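Local coordinates for protein ornithine carbamoyltransferase (Gloeobacter violaceus, PDB 3GD5) that probably catalyses the reversible transfer of a carbamoyl group from carbamoyl phosphate to L-ornithine, giving L-citrulline on the pathway to arginine, at residues V68-L73 and A306-L311; D105-R110 and A124-I129; N130-H135 and G166-H171; V141-L146 and E298-A303; I228-V233 and I268-L273. One frame throughout, in Å; residues are numbered along the deposited sequence.

Contact 1: V68-L73 and A306-L311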
# COMPACT_ATOMS: atom_id res chain seq x y z
N VAL A 68 -29.00 3.52 -12.35
CA VAL A 68 -29.82 3.53 -13.54
C VAL A 68 -31.28 3.64 -13.12
O VAL A 68 -32.10 4.25 -13.82
CB VAL A 68 -29.61 2.25 -14.39
CG1 VAL A 68 -30.56 2.26 -15.59
CG2 VAL A 68 -28.16 2.18 -14.89
N ALA A 69 -31.62 3.06 -11.96
CA ALA A 69 -32.99 3.13 -11.46
C ALA A 69 -33.37 4.59 -11.22
O ALA A 69 -34.39 5.07 -11.72
CB ALA A 69 -33.13 2.33 -10.16
N MET A 70 -32.54 5.30 -10.47
CA MET A 70 -32.80 6.71 -10.20
C MET A 70 -32.80 7.53 -11.50
O MET A 70 -33.60 8.45 -11.66
CB MET A 70 -31.77 7.26 -9.21
CG MET A 70 -32.10 8.66 -8.71
SD MET A 70 -33.76 8.80 -7.99
CE MET A 70 -33.55 10.37 -7.05
N TYR A 71 -31.93 7.19 -12.44
CA TYR A 71 -31.91 7.93 -13.71
C TYR A 71 -33.22 7.73 -14.49
O TYR A 71 -33.70 8.66 -15.14
CB TYR A 71 -30.74 7.49 -14.59
CG TYR A 71 -29.39 7.99 -14.17
CD1 TYR A 71 -29.25 9.03 -13.24
CD2 TYR A 71 -28.23 7.42 -14.70
CE1 TYR A 71 -27.99 9.50 -12.87
CE2 TYR A 71 -26.97 7.88 -14.34
CZ TYR A 71 -26.85 8.91 -13.43
OH TYR A 71 -25.59 9.35 -13.10
N GLN A 72 -33.79 6.54 -14.43
CA GLN A 72 -35.02 6.29 -15.15
C GLN A 72 -36.21 6.96 -14.49
O GLN A 72 -37.27 7.10 -15.11
CB GLN A 72 -35.27 4.78 -15.30
CG GLN A 72 -34.30 4.16 -16.30
CD GLN A 72 -34.65 2.73 -16.66
OE1 GLN A 72 -34.05 2.16 -17.57
NE2 GLN A 72 -35.61 2.16 -15.96
N LEU A 73 -36.04 7.38 -13.24
CA LEU A 73 -37.08 8.08 -12.51
C LEU A 73 -36.90 9.58 -12.70
O LEU A 73 -37.69 10.39 -12.21
CB LEU A 73 -37.03 7.72 -11.02
CG LEU A 73 -37.48 6.30 -10.68
CD1 LEU A 73 -37.28 6.02 -9.20
CD2 LEU A 73 -38.95 6.12 -11.05
N ALA A 306 -38.95 0.86 -7.84
CA ALA A 306 -40.17 0.85 -7.03
C ALA A 306 -39.87 1.32 -5.60
O ALA A 306 -40.67 2.05 -5.02
CB ALA A 306 -40.78 -0.55 -7.00
N VAL A 307 -38.74 0.92 -5.02
CA VAL A 307 -38.46 1.39 -3.67
C VAL A 307 -38.19 2.89 -3.69
O VAL A 307 -38.76 3.63 -2.89
CB VAL A 307 -37.24 0.66 -3.02
CG1 VAL A 307 -37.43 -0.84 -3.09
CG2 VAL A 307 -35.95 1.07 -3.69
N LEU A 308 -37.33 3.33 -4.61
CA LEU A 308 -37.01 4.75 -4.73
C LEU A 308 -38.31 5.56 -4.89
O LEU A 308 -38.53 6.55 -4.20
CB LEU A 308 -36.08 4.99 -5.92
CG LEU A 308 -34.65 4.41 -5.81
CD1 LEU A 308 -33.93 4.54 -7.13
CD2 LEU A 308 -33.87 5.13 -4.72
N ALA A 309 -39.17 5.12 -5.80
CA ALA A 309 -40.43 5.82 -6.02
C ALA A 309 -41.26 5.84 -4.74
O ALA A 309 -41.74 6.88 -4.31
CB ALA A 309 -41.20 5.15 -7.14
N ALA A 310 -41.42 4.67 -4.13
CA ALA A 310 -42.21 4.53 -2.92
C ALA A 310 -41.74 5.36 -1.73
O ALA A 310 -42.55 5.99 -1.06
CB ALA A 310 -42.28 3.06 -2.51
N LEU A 311 -40.44 5.36 -1.47
CA LEU A 311 -39.91 6.09 -0.32
C LEU A 311 -39.52 7.55 -0.53
O LEU A 311 -39.42 8.31 0.43
CB LEU A 311 -38.72 5.33 0.27
CG LEU A 311 -38.99 3.89 0.72
CD1 LEU A 311 -37.83 3.39 1.58
CD2 LEU A 311 -40.29 3.84 1.51

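Contact 2: D105-R110 and A124-I129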
# COMPACT_ATOMS: atom_id res chain seq x y z
N ASP A 105 -31.63 13.82 -1.13
CA ASP A 105 -32.99 13.46 -0.74
C ASP A 105 -33.20 12.00 -0.37
O ASP A 105 -34.31 11.59 -0.03
CB ASP A 105 -33.91 13.83 -1.89
CG ASP A 105 -33.66 15.22 -2.40
OD1 ASP A 105 -34.11 16.17 -1.74
OD2 ASP A 105 -32.98 15.36 -3.44
N GLY A 106 -32.13 11.21 -0.43
CA GLY A 106 -32.25 9.81 -0.10
C GLY A 106 -30.90 9.15 -0.04
O GLY A 106 -29.95 9.60 -0.69
N LEU A 107 -30.80 8.07 0.73
CA LEU A 107 -29.54 7.36 0.86
C LEU A 107 -29.70 5.86 0.70
O LEU A 107 -30.50 5.23 1.38
CB LEU A 107 -28.90 7.65 2.22
CG LEU A 107 -28.51 9.10 2.53
CD1 LEU A 107 -28.02 9.19 3.98
CD2 LEU A 107 -27.43 9.57 1.56
N ALA A 108 -28.94 5.31 -0.24
CA ALA A 108 -28.93 3.87 -0.46
C ALA A 108 -27.57 3.54 0.13
O ALA A 108 -26.54 3.99 -0.40
CB ALA A 108 -28.96 3.58 -1.94
N ILE A 109 -27.54 2.77 1.21
CA ILE A 109 -26.27 2.47 1.83
C ILE A 109 -25.88 1.02 2.13
O ILE A 109 -26.70 0.19 2.51
CB ILE A 109 -26.07 3.32 3.12
CG1 ILE A 109 -25.55 2.46 4.26
CG2 ILE A 109 -27.34 4.06 3.48
CD1 ILE A 109 -25.27 3.23 5.50
N ARG A 110 -24.59 0.76 1.93
CA ARG A 110 -23.97 -0.53 2.15
C ARG A 110 -23.02 -0.50 3.33
O ARG A 110 -21.96 0.12 3.25
CB ARG A 110 -23.15 -0.93 0.93
CG ARG A 110 -23.81 -1.87 -0.03
CD ARG A 110 -22.76 -2.83 -0.57
NE ARG A 110 -22.14 -3.57 0.53
CZ ARG A 110 -21.25 -4.55 0.38
NH1 ARG A 110 -20.84 -4.91 -0.83
NH2 ARG A 110 -20.79 -5.18 1.45
N ALA A 124 -29.89 11.02 9.50
CA ALA A 124 -30.04 11.60 8.17
C ALA A 124 -31.27 12.49 7.99
O ALA A 124 -31.20 13.54 7.35
CB ALA A 124 -30.04 10.50 7.12
N GLY A 125 -32.41 12.06 8.54
CA GLY A 125 -33.61 12.85 8.39
C GLY A 125 -34.19 12.68 7.00
O GLY A 125 -35.11 13.40 6.60
N ILE A 126 -33.65 11.72 6.25
CA ILE A 126 -34.13 11.43 4.90
C ILE A 126 -34.22 9.92 4.72
O ILE A 126 -33.54 9.15 5.41
CB ILE A 126 -33.20 12.04 3.80
CG1 ILE A 126 -31.73 11.78 4.11
CG2 ILE A 126 -33.48 13.54 3.65
CD1 ILE A 126 -30.78 12.18 2.98
N PRO A 127 -35.07 9.46 3.79
CA PRO A 127 -35.23 8.02 3.56
C PRO A 127 -33.90 7.29 3.41
O PRO A 127 -33.03 7.72 2.66
CB PRO A 127 -36.06 7.97 2.28
CG PRO A 127 -36.86 9.24 2.33
CD PRO A 127 -35.85 10.25 2.82
N VAL A 128 -33.75 6.18 4.12
CA VAL A 128 -32.54 5.38 4.04
C VAL A 128 -32.90 3.96 3.58
O VAL A 128 -33.79 3.32 4.13
CB VAL A 128 -31.80 5.30 5.39
CG1 VAL A 128 -30.67 4.28 5.30
CG2 VAL A 128 -31.25 6.67 5.75
N ILE A 129 -32.19 3.49 2.55
CA ILE A 129 -32.42 2.17 2.00
C ILE A 129 -31.22 1.29 2.23
O ILE A 129 -30.08 1.71 2.04
CB ILE A 129 -32.69 2.26 0.48
CG1 ILE A 129 -33.90 3.16 0.22
CG2 ILE A 129 -32.88 0.88 -0.11
CD1 ILE A 129 -34.00 3.65 -1.20

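Contact 3: N130-H135 and G166-H171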
# COMPACT_ATOMS: atom_id res chain seq x y z
N ASN A 130 -31.47 0.05 2.63
CA ASN A 130 -30.41 -0.91 2.87
C ASN A 130 -29.97 -1.47 1.52
O ASN A 130 -30.69 -2.24 0.90
CB ASN A 130 -30.91 -2.05 3.77
CG ASN A 130 -29.88 -3.16 3.93
OD1 ASN A 130 -28.85 -3.16 3.26
ND2 ASN A 130 -30.17 -4.11 4.81
N ALA A 131 -28.78 -1.07 1.07
CA ALA A 131 -28.23 -1.53 -0.20
C ALA A 131 -27.65 -2.92 0.01
O ALA A 131 -27.57 -3.71 -0.92
CB ALA A 131 -27.15 -0.57 -0.68
N LEU A 132 -27.24 -3.19 1.25
CA LEU A 132 -26.68 -4.47 1.63
C LEU A 132 -25.95 -4.36 2.97
O LEU A 132 -25.20 -3.41 3.20
CB LEU A 132 -25.70 -4.98 0.57
CG LEU A 132 -25.49 -6.49 0.43
CD1 LEU A 132 -24.43 -6.78 -0.62
CD2 LEU A 132 -25.09 -7.08 1.76
N THR A 133 -26.20 -5.32 3.87
CA THR A 133 -25.50 -5.35 5.15
C THR A 133 -25.15 -6.81 5.42
O THR A 133 -25.56 -7.71 4.68
CB THR A 133 -26.35 -4.82 6.35
OG1 THR A 133 -27.46 -5.69 6.59
CG2 THR A 133 -26.85 -3.39 6.09
N ASP A 134 -24.38 -7.05 6.47
CA ASP A 134 -24.03 -8.42 6.80
C ASP A 134 -25.28 -9.20 7.22
O ASP A 134 -25.31 -10.43 7.10
CB ASP A 134 -23.01 -8.44 7.95
CG ASP A 134 -21.61 -8.03 7.50
OD1 ASP A 134 -20.78 -7.70 8.38
OD2 ASP A 134 -21.32 -8.06 6.28
N HIS A 135 -26.30 -8.49 7.67
CA HIS A 135 -27.54 -9.10 8.13
C HIS A 135 -28.64 -9.35 7.09
O HIS A 135 -29.30 -10.39 7.15
CB HIS A 135 -28.13 -8.26 9.27
CG HIS A 135 -29.22 -8.95 10.02
ND1 HIS A 135 -29.00 -10.08 10.78
CD2 HIS A 135 -30.55 -8.70 10.10
CE1 HIS A 135 -30.14 -10.49 11.30
NE2 HIS A 135 -31.10 -9.67 10.90
N GLY A 166 -26.35 -19.67 5.35
CA GLY A 166 -27.46 -18.87 5.86
C GLY A 166 -26.96 -17.46 6.09
O GLY A 166 -26.56 -17.10 7.21
N ASN A 167 -26.99 -16.66 5.04
CA ASN A 167 -26.50 -15.29 5.08
C ASN A 167 -27.57 -14.22 4.97
O ASN A 167 -28.75 -14.48 5.19
CB ASN A 167 -25.51 -15.09 3.94
CG ASN A 167 -26.10 -15.48 2.59
OD1 ASN A 167 -27.33 -15.60 2.45
ND2 ASN A 167 -25.25 -15.66 1.59
N ASN A 168 -27.14 -13.01 4.61
CA ASN A 168 -28.04 -11.89 4.47
C ASN A 168 -29.20 -12.13 3.51
O ASN A 168 -30.33 -11.76 3.81
CB ASN A 168 -27.28 -10.61 4.07
CG ASN A 168 -26.18 -10.86 3.04
OD1 ASN A 168 -26.24 -11.80 2.24
ND2 ASN A 168 -25.17 -9.99 3.04
N VAL A 169 -28.94 -12.75 2.36
CA VAL A 169 -30.03 -12.98 1.40
C VAL A 169 -30.97 -14.09 1.89
O VAL A 169 -32.18 -14.02 1.67
CB VAL A 169 -29.50 -13.32 -0.03
CG1 VAL A 169 -28.37 -12.38 -0.39
CG2 VAL A 169 -29.06 -14.76 -0.11
N ALA A 170 -30.42 -15.10 2.54
CA ALA A 170 -31.22 -16.18 3.08
C ALA A 170 -32.20 -15.54 4.06
O ALA A 170 -33.40 -15.82 4.02
CB ALA A 170 -30.34 -17.19 3.81
N HIS A 171 -31.68 -14.66 4.92
CA HIS A 171 -32.48 -13.94 5.90
C HIS A 171 -33.63 -13.18 5.25
O HIS A 171 -34.77 -13.23 5.71
CB HIS A 171 -31.63 -12.93 6.67
CG HIS A 171 -30.72 -13.54 7.68
ND1 HIS A 171 -29.70 -12.84 8.29
CD2 HIS A 171 -30.67 -14.79 8.19
CE1 HIS A 171 -29.07 -13.62 9.13
NE2 HIS A 171 -29.63 -14.82 9.09

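Contact 4: V141-L146 and E298-A303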
# COMPACT_ATOMS: atom_id res chain seq x y z
N VAL A 141 -34.02 -9.46 -2.63
CA VAL A 141 -35.20 -10.30 -2.50
C VAL A 141 -36.44 -9.77 -3.20
O VAL A 141 -37.18 -10.56 -3.79
CB VAL A 141 -35.50 -10.58 -1.00
CG1 VAL A 141 -36.90 -11.23 -0.83
CG2 VAL A 141 -34.43 -11.50 -0.44
N VAL A 142 -36.67 -8.46 -3.17
CA VAL A 142 -37.84 -7.91 -3.85
C VAL A 142 -37.68 -8.17 -5.35
O VAL A 142 -38.66 -8.34 -6.08
CB VAL A 142 -38.03 -6.38 -3.58
CG1 VAL A 142 -37.99 -6.10 -2.08
CG2 VAL A 142 -36.98 -5.57 -4.30
N ALA A 143 -36.44 -8.22 -5.81
CA ALA A 143 -36.17 -8.49 -7.22
C ALA A 143 -36.41 -9.96 -7.52
O ALA A 143 -36.95 -10.32 -8.56
CB ALA A 143 -34.72 -8.11 -7.56
N ASP A 144 -36.01 -10.82 -6.59
CA ASP A 144 -36.18 -12.26 -6.78
C ASP A 144 -37.67 -12.60 -6.81
O ASP A 144 -38.12 -13.34 -7.70
CB ASP A 144 -35.50 -13.03 -5.64
CG ASP A 144 -34.02 -12.66 -5.50
OD1 ASP A 144 -33.33 -12.51 -6.53
OD2 ASP A 144 -33.55 -12.55 -4.34
N LEU A 145 -38.41 -12.06 -5.85
CA LEU A 145 -39.85 -12.28 -5.73
C LEU A 145 -40.55 -11.86 -7.02
O LEU A 145 -41.40 -12.58 -7.54
CB LEU A 145 -40.40 -11.46 -4.55
CG LEU A 145 -40.84 -12.17 -3.27
CD1 LEU A 145 -40.03 -13.42 -2.99
CD2 LEU A 145 -40.73 -11.18 -2.11
N LEU A 146 -40.16 -10.70 -7.54
CA LEU A 146 -40.72 -10.16 -8.77
C LEU A 146 -40.37 -11.07 -9.95
O LEU A 146 -41.11 -11.16 -10.93
CB LEU A 146 -40.14 -8.76 -9.01
CG LEU A 146 -40.89 -7.72 -9.84
CD1 LEU A 146 -39.99 -6.50 -9.99
CD2 LEU A 146 -41.25 -8.26 -11.21
N GLU A 298 -31.51 -8.25 -13.89
CA GLU A 298 -32.15 -7.09 -14.48
C GLU A 298 -33.23 -6.56 -13.53
O GLU A 298 -33.43 -5.35 -13.41
CB GLU A 298 -32.81 -7.43 -15.82
CG GLU A 298 -33.46 -6.22 -16.49
CD GLU A 298 -34.37 -6.58 -17.66
OE1 GLU A 298 -33.96 -7.41 -18.51
OE2 GLU A 298 -35.48 -6.03 -17.75
N ASN A 299 -33.93 -7.47 -12.86
CA ASN A 299 -34.98 -7.07 -11.94
C ASN A 299 -34.50 -6.31 -10.71
O ASN A 299 -35.32 -5.80 -9.94
CB ASN A 299 -35.83 -8.27 -11.51
CG ASN A 299 -36.89 -8.62 -12.52
OD1 ASN A 299 -37.35 -7.77 -13.28
ND2 ASN A 299 -37.30 -9.89 -12.54
N ARG A 300 -33.18 -6.22 -10.51
CA ARG A 300 -32.67 -5.45 -9.38
C ARG A 300 -33.01 -3.99 -9.71
O ARG A 300 -33.32 -3.19 -8.83
CB ARG A 300 -31.14 -5.58 -9.25
CG ARG A 300 -30.64 -6.98 -8.89
CD ARG A 300 -30.90 -7.35 -7.43
NE ARG A 300 -29.76 -7.08 -6.56
CZ ARG A 300 -29.31 -5.86 -6.28
NH1 ARG A 300 -29.92 -4.81 -6.79
NH2 ARG A 300 -28.25 -5.70 -5.51
N LEU A 301 -32.97 -3.67 -10.99
CA LEU A 301 -33.27 -2.32 -11.44
C LEU A 301 -34.75 -1.95 -11.26
O LEU A 301 -35.09 -0.89 -10.71
CB LEU A 301 -32.88 -2.16 -12.91
CG LEU A 301 -33.52 -1.01 -13.69
CD1 LEU A 301 -33.19 0.28 -13.00
CD2 LEU A 301 -33.03 -1.00 -15.14
N HIS A 302 -35.63 -2.82 -11.74
CA HIS A 302 -37.07 -2.57 -11.64
C HIS A 302 -37.53 -2.58 -10.19
O HIS A 302 -38.40 -1.80 -9.80
CB HIS A 302 -37.83 -3.61 -12.47
CG HIS A 302 -37.36 -3.68 -13.89
ND1 HIS A 302 -37.41 -2.61 -14.75
CD2 HIS A 302 -36.78 -4.69 -14.59
CE1 HIS A 302 -36.89 -2.95 -15.91
NE2 HIS A 302 -36.50 -4.21 -15.84
N ALA A 303 -36.94 -3.44 -9.38
CA ALA A 303 -37.32 -3.52 -7.98
C ALA A 303 -36.87 -2.26 -7.24
O ALA A 303 -37.62 -1.70 -6.43
CB ALA A 303 -36.72 -4.75 -7.33

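Contact 5: I228-V233 and I268-L273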
# COMPACT_ATOMS: atom_id res chain seq x y z
N ILE A 228 -38.34 -23.39 -7.12
CA ILE A 228 -37.20 -22.49 -7.23
C ILE A 228 -36.04 -22.96 -6.36
O ILE A 228 -36.19 -23.13 -5.15
CB ILE A 228 -37.58 -21.05 -6.77
CG1 ILE A 228 -38.81 -20.57 -7.54
CG2 ILE A 228 -36.42 -20.08 -6.99
CD1 ILE A 228 -39.93 -20.09 -6.62
N LEU A 229 -34.88 -23.18 -6.97
CA LEU A 229 -33.68 -23.54 -6.22
C LEU A 229 -32.84 -22.26 -6.19
O LEU A 229 -32.54 -21.67 -7.23
CB LEU A 229 -32.93 -24.68 -6.90
CG LEU A 229 -33.67 -26.02 -6.90
CD1 LEU A 229 -32.79 -27.08 -7.54
CD2 LEU A 229 -34.02 -26.43 -5.46
N TYR A 230 -32.46 -21.83 -4.99
CA TYR A 230 -31.72 -20.59 -4.81
C TYR A 230 -30.41 -20.82 -4.08
O TYR A 230 -30.35 -21.59 -3.11
CB TYR A 230 -32.57 -19.61 -4.01
CG TYR A 230 -32.17 -18.15 -4.10
CD1 TYR A 230 -30.96 -17.70 -3.59
CD2 TYR A 230 -33.04 -17.22 -4.68
CE1 TYR A 230 -30.62 -16.34 -3.64
CE2 TYR A 230 -32.71 -15.88 -4.73
CZ TYR A 230 -31.50 -15.44 -4.22
OH TYR A 230 -31.18 -14.10 -4.32
N THR A 231 -29.36 -20.16 -4.53
CA THR A 231 -28.07 -20.28 -3.87
C THR A 231 -27.28 -18.99 -4.02
O THR A 231 -27.65 -18.10 -4.78
CB THR A 231 -27.26 -21.46 -4.41
OG1 THR A 231 -26.16 -21.71 -3.52
CG2 THR A 231 -26.73 -21.17 -5.80
N ASP A 232 -26.18 -18.92 -3.29
CA ASP A 232 -25.33 -17.74 -3.27
C ASP A 232 -23.93 -18.25 -2.98
O ASP A 232 -23.75 -19.43 -2.69
CB ASP A 232 -25.81 -16.81 -2.16
CG ASP A 232 -25.12 -15.46 -2.17
OD1 ASP A 232 -24.26 -15.21 -3.04
OD2 ASP A 232 -25.45 -14.64 -1.29
N VAL A 233 -22.94 -17.36 -3.05
CA VAL A 233 -21.56 -17.77 -2.78
C VAL A 233 -21.39 -18.29 -1.35
O VAL A 233 -22.06 -17.82 -0.43
CB VAL A 233 -20.59 -16.59 -3.01
CG1 VAL A 233 -19.24 -16.91 -2.38
CG2 VAL A 233 -20.43 -16.33 -4.51
N ILE A 268 -37.17 -23.48 -11.33
CA ILE A 268 -36.34 -22.38 -11.79
C ILE A 268 -35.13 -22.28 -10.86
O ILE A 268 -35.21 -22.64 -9.69
CB ILE A 268 -37.16 -21.05 -11.78
CG1 ILE A 268 -37.65 -20.75 -13.20
CG2 ILE A 268 -36.34 -19.91 -11.22
CD1 ILE A 268 -38.55 -21.81 -13.77
N VAL A 269 -34.00 -21.81 -11.40
CA VAL A 269 -32.78 -21.65 -10.62
C VAL A 269 -32.38 -20.18 -10.50
O VAL A 269 -32.20 -19.50 -11.51
CB VAL A 269 -31.59 -22.42 -11.24
CG1 VAL A 269 -30.33 -22.18 -10.43
CG2 VAL A 269 -31.90 -23.91 -11.29
N LEU A 270 -32.26 -19.69 -9.27
CA LEU A 270 -31.88 -18.30 -9.03
C LEU A 270 -30.56 -18.20 -8.29
O LEU A 270 -30.22 -19.04 -7.46
CB LEU A 270 -32.95 -17.58 -8.20
CG LEU A 270 -34.34 -17.37 -8.81
CD1 LEU A 270 -35.18 -16.47 -7.92
CD2 LEU A 270 -34.20 -16.75 -10.19
N HIS A 271 -29.79 -17.16 -8.62
CA HIS A 271 -28.51 -16.90 -7.97
C HIS A 271 -28.36 -15.38 -7.96
O HIS A 271 -28.42 -14.75 -9.00
CB HIS A 271 -27.36 -17.56 -8.74
CG HIS A 271 -26.04 -17.50 -8.03
ND1 HIS A 271 -25.24 -18.61 -7.85
CD2 HIS A 271 -25.37 -16.45 -7.49
CE1 HIS A 271 -24.13 -18.25 -7.22
NE2 HIS A 271 -24.19 -16.95 -6.99
N CYS A 272 -28.19 -14.80 -6.78
CA CYS A 272 -28.06 -13.35 -6.67
C CYS A 272 -26.76 -12.76 -7.26
O CYS A 272 -26.69 -11.55 -7.48
CB CYS A 272 -28.18 -12.92 -5.20
SG CYS A 272 -26.97 -13.68 -4.13
N LEU A 273 -25.76 -13.60 -7.50
CA LEU A 273 -24.45 -13.21 -8.08
C LEU A 273 -23.52 -12.44 -7.13
O LEU A 273 -23.98 -11.83 -6.17
CB LEU A 273 -24.66 -12.40 -9.36
CG LEU A 273 -25.40 -13.13 -10.50
CD1 LEU A 273 -25.57 -12.20 -11.69
CD2 LEU A 273 -24.62 -14.38 -10.91

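Contact 1: V68-L73 and A306-L311
Met70 and Leu308 come closest along the two backbones, with 7.2 Å between CA of Met70 and CA of Leu308; Leu73 and Ala309 are the next nearest pair, with 7.6 Å between CA of Leu73 and CA of Ala309. At this separation the backbones do not touch each other, and the gap is bridged by aliphatic side chains. Leu308 carries the contact. Its CG stands anti to the carbonyl carbon (chi1 -67°), which sends the fork of the side chain across to segment 68-73. There the CD1 methyl settles against the helix surface, 3.8 Å from CB of Ala69 and 3.7 Å from the backbone N of Met70. Leu73 answers from the other segment: its CD1 lies 3.6 Å from CB of Leu308, so the two leucines pass at a slant, the tip of Leu73 against the base of Leu308. All of this is apolar interdomain packing, modest at 182 Å² buried, between the end of helix 60-72 in the carbamoyl phosphate-binding domain and the C-terminal helix 293-312. The second methyl of Leu308, CD2, turns to Ile129 at the edge of the neighbouring parallel sheet. Around the pair, helix 24-39 backs helix 293-312 through Leu30, Leu33 and Ala34, while Met70 leans on Val77 of strand 76-79 and Val68 packs on Ile78 of the second subunit.

Contact 2: D105-R110 and A124-I129
Leu107 is held from both ends of its residue by segment 124-129: its N donates to Pro127 O at 3.0 Å, and its O accepts from Ile129 N at 2.7 Å with a nearly straight N-H...O angle of 169°. A third bond, from Ile109 N to Ile129 O at 2.9 Å, completes the parallel ladder that pairs Leu107 with Val128 and Ala108 with Ile129. This is the tight part of the contact. On the face bearing Leu107 and Val128, CG2 of Ile109 meets CG1 of Val128 at 3.8 Å, and Leu117 of helix 114-124 lies over both residues. The opposite face carries Ala108 and Ile129, the latter turned to Val307 of helix 293-312. Towards Asp105 the hydrogen-bonded ladder gives way to a margin held by van der Waals contact alone, where Asp105, Ile126 and Pro127 are partly exposed. CG1 of Ile126 sits between its backbone N and carbonyl carbon (chi1 45°), which swings CD1 over Gly106 N and against CG of Leu107, 3.9 Å away. CD1 of Leu107 goes on to touch CB of Ala124. Pro127 rests its CD on Asp105 O, 3.5 Å away, while the carboxylate of Asp105 turns to Val50 N. Strand 106-110, helix 114-124 and strand 128-130 thus form a beta-alpha-beta crossover; Arg110, at the C-terminal end of strand 106-110, is a likely carbamoyl phosphate ligand, as in relatives.

Contact 3: N130-H135 and G166-H171
Asn168 points its amide at the backbone of Thr133, while His171 turns the ND1 edge of its ring to the carbonyl oxygen of His135. ND2 of Asn168 donates to Thr133 O at 2.8 Å and 164°, with the oxygen close to the amide plane. The bond depends on a CG set between the backbone N and carbonyl carbon (chi1 40°), which folds the amide over the start of helix 168-180. CD2 of Leu132 lies alongside that amide. His171 uses ND1, which donates to His135 O at 2.7 Å, the acceptor lying near the ring plane. The same oxygen also receives the CA-H of Asn168, with CA 3.3 Å away. The two imidazoles are neither stacked nor edge to face: their planes make 50° and their centroids are 4.8 Å apart, with ND1 of His171 over one face of the His135 ring, towards its rim. Asn167, at the N-cap, accepts from Ala170 N through OD1. Both cross-bonds join side chains of the ornithine-binding half to backbone carbonyls of the carbamoyl phosphate half, and Asn168 itself is a likely ornithine ligand. Since ND1 of His171 donates here and its NE2 accepts from Asp195 N, the ring is probably neutral, with its proton on ND1.

Contact 4: V141-L146 and E298-A303
Beside the carbamoyl phosphate site, to which Arg300 belongs by similarity, Ala143 and Arg300 bring two helices together at a buried crossing. The axes of segments 141-146 and 298-303 approach to 8.1 Å at 107°, a closeness that the small side chains of Ala143 and Ala303 allow. CA of Ala143 is 5.1 Å from CA of Asn299. CB of Ala143 fills the crossing point. It lies 3.4 Å from Asn299 O, and 3.9 Å from both CD of Arg300 and CB of Ala303, so one methyl touches backbone, arginine stem and alanine together. Leu146 reaches along the flank more loosely, its CD1 4.4 Å from CB of His302. In Arg300 the bend at chi2 (-73°) brings CD against Ala143; a further turn at chi3 directs NE to OE1 of Gln140. Gln140, itself a likely ligand, is in turn held through NE2 by Asp144 OD1, which may act as a second-shell residue. On the far side, NE2 of His302 donates in its ring plane to the anti lone pair of Glu298 OE2 at 2.8 Å, while OE1 of Glu298 makes a salt bridge to Arg102 of the second subunit. Asn299 ND2 bonds to Thr147 OG1 and its OD1 to Lys38 of helix 24-39, whose Ala34 packs on Leu146; helix 60-72 meets Leu301 through Ala69, and Tyr103 of the second subunit packs on Arg300.

Contact 5: I228-V233 and I268-L273
Tyr230 and Leu270 pack at the centre of two parallel neighbours in a Rossmann-like sheet, whose five strands run in the order 3-2-1-4-5. CB of Leu270 lies 3.5 Å from CD2 of Tyr230, and Leu270 O sits over one face of the tyrosine ring, near its rim. On the same face of the sheet CG2 of Ile228 touches CG of Leu270 at 3.9 Å. The backbones lock this register: Leu229 N donates to Ile268 O (2.8 Å), Leu270 N to Leu229 O (2.9 Å), and Thr231 N to Leu270 O at a longer 3.3 Å. The short strand axes lie at 19° to each other, and the last pair, Thr231 with His271, is loose. There the His271 ring fills in: CA of Asp232 lies over its face in a CH-pi contact, 4.3 Å from the centroid, while CG2 of Thr231 meets ND1. Further out, His271 NE2 is bonded to Pro274 O, Thr231 OG1 to Val163 O on the next strand, and Tyr230 OH to Asp144 OD2 of helix 138-152, which would hold the ring in place. At the C-terminal ends of the strands lie Asp232 and Cys272, ligands of ornithine and of carbamoyl phosphate by similarity. SG of Cys272, set between the backbone N and carbonyl carbon (chi1 59°), meets the carboxylate of Asp232 almost evenly, 3.2 Å from CG with OD1 and OD2 only slightly further off.

Overall arrangement
Contact 1 opens first, at residues 68-73, and closes last, at 306-311, so its loop encloses the other four and brings the C-terminal helix back to the carbamoyl phosphate domain. Inside it, contact 2 closes a short beta-alpha-beta loop. Contact 3 opens directly afterwards, as the chain leaves the outer strand 128-130, and the two meet through Ala131 N and Ile109 O. Contacts 3 and 4 cross, their segments alternating along the chain, and each joins the two domains. Contact 5 follows contact 3 in series and nests within the loop of contact 4, wholly in the ornithine-binding domain. Helix 293-312 serves both contact 4 and contact 1.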